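Local coordinates for protein Cow rumen GH26 endo-mannanase (Metagenome, PDB 6UEH) that probably hydrolyses internal beta-1,4-mannosidic linkages of mannans such as galactomannan, with a calcium-binding CBM6-like domain joined to its GH26 catalytic barrel, at residues A[437-442]-A[473-478]. Numbering follows the deposited sequence.
Sequences NLIIEH and SDYCIT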
loop_
_atom_site.group_PDB
_atom_site.type_symbol
_atom_site.label_atom_id
_atom_site.label_comp_id
_atom_site.label_asym_id
_atom_site.label_seq_id
_atom_site.Cartn_x
_atom_site.Cartn_y
_atom_site.Cartn_z
ATOM N N ASN A 437 -6.275 3.189 -15.740
ATOM C CA ASN A 437 -5.157 2.341 -15.347
ATOM C C ASN A 437 -5.560 1.362 -14.249
ATOM O O ASN A 437 -5.134 0.207 -14.252
ATOM C CB ASN A 437 -3.971 3.189 -14.888
ATOM C CG ASN A 437 -3.314 3.941 -16.031
ATOM O OD1 ASN A 437 -3.360 3.506 -17.182
ATOM N ND2 ASN A 437 -2.693 5.073 -15.718
ATOM N N LEU A 438 -6.382 1.829 -13.314
ATOM C CA LEU A 438 -6.867 0.989 -12.221
ATOM C C LEU A 438 -7.704 -0.174 -12.741
ATOM O O LEU A 438 -7.563 -1.312 -12.288
ATOM C CB LEU A 438 -7.692 1.817 -11.229
ATOM C CG LEU A 438 -6.961 2.884 -10.412
ATOM C CD1 LEU A 438 -7.945 3.666 -9.559
ATOM C CD2 LEU A 438 -5.885 2.251 -9.542
ATOM N N ILE A 439 -8.580 0.122 -13.694
ATOM C CA ILE A 439 -9.506 -0.871 -14.223
ATOM C C ILE A 439 -8.801 -1.883 -15.126
ATOM O O ILE A 439 -8.953 -3.093 -14.955
ATOM C CB ILE A 439 -10.651 -0.194 -15.001
ATOM C CG1 ILE A 439 -11.467 0.700 -14.059
ATOM C CG2 ILE A 439 -11.541 -1.242 -15.659
ATOM C CD1 ILE A 439 -12.487 1.571 -14.757
ATOM N N ILE A 440 -8.031 -1.382 -16.082
ATOM C CA ILE A 440 -7.335 -2.240 -17.033
ATOM C C ILE A 440 -6.333 -3.163 -16.340
ATOM O O ILE A 440 -6.232 -4.341 -16.672
ATOM C CB ILE A 440 -6.605 -1.400 -18.104
ATOM C CG1 ILE A 440 -7.622 -0.631 -18.953
ATOM C CG2 ILE A 440 -5.737 -2.286 -18.989
ATOM C CD1 ILE A 440 -7.003 0.394 -19.876
ATOM N N GLU A 441 -5.607 -2.633 -15.362
ATOM C CA GLU A 441 -4.534 -3.398 -14.735
ATOM C C GLU A 441 -5.000 -4.163 -13.500
ATOM O O GLU A 441 -4.219 -4.887 -12.882
ATOM C CB GLU A 441 -3.370 -2.471 -14.378
ATOM C CG GLU A 441 -2.778 -1.763 -15.586
ATOM C CD GLU A 441 -1.552 -0.939 -15.248
ATOM O OE1 GLU A 441 -0.926 -1.195 -14.199
ATOM O OE2 GLU A 441 -1.214 -0.031 -16.036
ATOM N N HIS A 442 -6.278 -4.005 -13.161
ATOM C CA HIS A 442 -6.872 -4.665 -11.997
ATOM C C HIS A 442 -6.117 -4.338 -10.712
ATOM O O HIS A 442 -5.925 -5.202 -9.857
ATOM C CB HIS A 442 -6.926 -6.182 -12.205
ATOM C CG HIS A 442 -7.860 -6.607 -13.292
ATOM N ND1 HIS A 442 -8.981 -7.374 -13.053
ATOM C CD2 HIS A 442 -7.848 -6.366 -14.624
ATOM C CE1 HIS A 442 -9.614 -7.591 -14.190
ATOM N NE2 HIS A 442 -8.947 -6.992 -15.160
ATOM N N SER A 473 -16.934 8.264 -12.334
ATOM C CA SER A 473 -16.804 6.927 -12.902
ATOM C C SER A 473 -17.652 5.909 -12.146
ATOM O O SER A 473 -17.812 6.008 -10.930
ATOM C CB SER A 473 -15.340 6.488 -12.894
ATOM O OG SER A 473 -15.217 5.130 -13.279
ATOM N N ASP A 474 -18.188 4.928 -12.868
ATOM C CA ASP A 474 -18.952 3.850 -12.243
ATOM C C ASP A 474 -18.072 3.038 -11.302
ATOM O O ASP A 474 -18.555 2.443 -10.339
ATOM C CB ASP A 474 -19.566 2.931 -13.302
ATOM C CG ASP A 474 -20.700 3.589 -14.060
ATOM O OD1 ASP A 474 -21.336 4.508 -13.502
ATOM O OD2 ASP A 474 -20.957 3.185 -15.213
ATOM N N TYR A 475 -16.775 3.025 -11.591
ATOM C CA TYR A 475 -15.819 2.260 -10.803
ATOM C C TYR A 475 -15.558 2.901 -9.437
ATOM O O TYR A 475 -15.063 2.248 -8.521
ATOM C CB TYR A 475 -14.506 2.108 -11.580
ATOM C CG TYR A 475 -13.470 1.256 -10.881
ATOM C CD1 TYR A 475 -13.608 -0.125 -10.814
ATOM C CD2 TYR A 475 -12.352 1.832 -10.292
ATOM C CE1 TYR A 475 -12.667 -0.908 -10.174
ATOM C CE2 TYR A 475 -11.400 1.055 -9.650
ATOM C CZ TYR A 475 -11.564 -0.313 -9.594
ATOM O OH TYR A 475 -10.623 -1.090 -8.957
ATOM N N CYS A 476 -15.904 4.176 -9.294
ATOM C CA CYS A 476 -15.593 4.897 -8.063
ATOM C C CYS A 476 -16.818 5.129 -7.187
ATOM O O CYS A 476 -17.829 5.663 -7.639
ATOM C CB CYS A 476 -14.929 6.233 -8.388
ATOM S SG CYS A 476 -14.529 7.269 -6.951
ATOM N N ILE A 477 -16.713 4.723 -5.926
ATOM C CA ILE A 477 -17.776 4.935 -4.955
ATOM C C ILE A 477 -17.622 6.292 -4.280
ATOM O O ILE A 477 -16.569 6.602 -3.720
ATOM C CB ILE A 477 -17.786 3.821 -3.890
ATOM C CG1 ILE A 477 -18.225 2.501 -4.526
ATOM C CG2 ILE A 477 -18.703 4.187 -2.731
ATOM C CD1 ILE A 477 -18.117 1.316 -3.606
ATOM N N THR A 478 -18.673 7.103 -4.350
ATOM C CA THR A 478 -18.671 8.414 -3.713
ATOM C C THR A 478 -19.679 8.417 -2.564
ATOM O O THR A 478 -20.305 7.393 -2.289
ATOM C CB THR A 478 -19.002 9.536 -4.719
ATOM O OG1 THR A 478 -20.361 9.414 -5.156
ATOM C CG2 THR A 478 -18.076 9.453 -5.929
HETATM O O HOH W 1 -9.476 -2.972 -10.614
#
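Tyr475 OH accepts a hydrogen bond from a water 2.8 Å away, and the same water donates to Leu438 O at 3.0 Å, so it bridges the phenol to the helix backbone. No direct hydrogen bond links the two segments; the remaining contact is apolar. Ile439 lays CG1 over one face of the Tyr475 ring, 4.0 Å from the ring centroid and 17° off the normal, a CH-pi contact. Ile439 CD1 continues back along the tyrosine stem to Tyr475 CB at 3.8 Å, so the two chains lie alongside each other and point opposite ways. Leu438 CB meets ring atom CE2 of Tyr475 obliquely at 4.1 Å. Tyr475 swings its ring out from the turn to the helix because CG stands opposite the backbone N (chi1 -177°). The backbone N of Tyr475 donates to Ser473 OG at 3.1 Å, an ST turn inside the type I turn from Ser473 to Cys476. Replacing Tyr475 with alanine would probably deprive the water of its phenol acceptor and leave Ile439 CG1 without an aromatic face. The contact joins helix 435-441, which follows strand 423-429, to the turn that leads into strand 476-477, the TIM barrel's last strand, paired in parallel with strand 169-174, whose Ile169 touches both Leu438 and Tyr475.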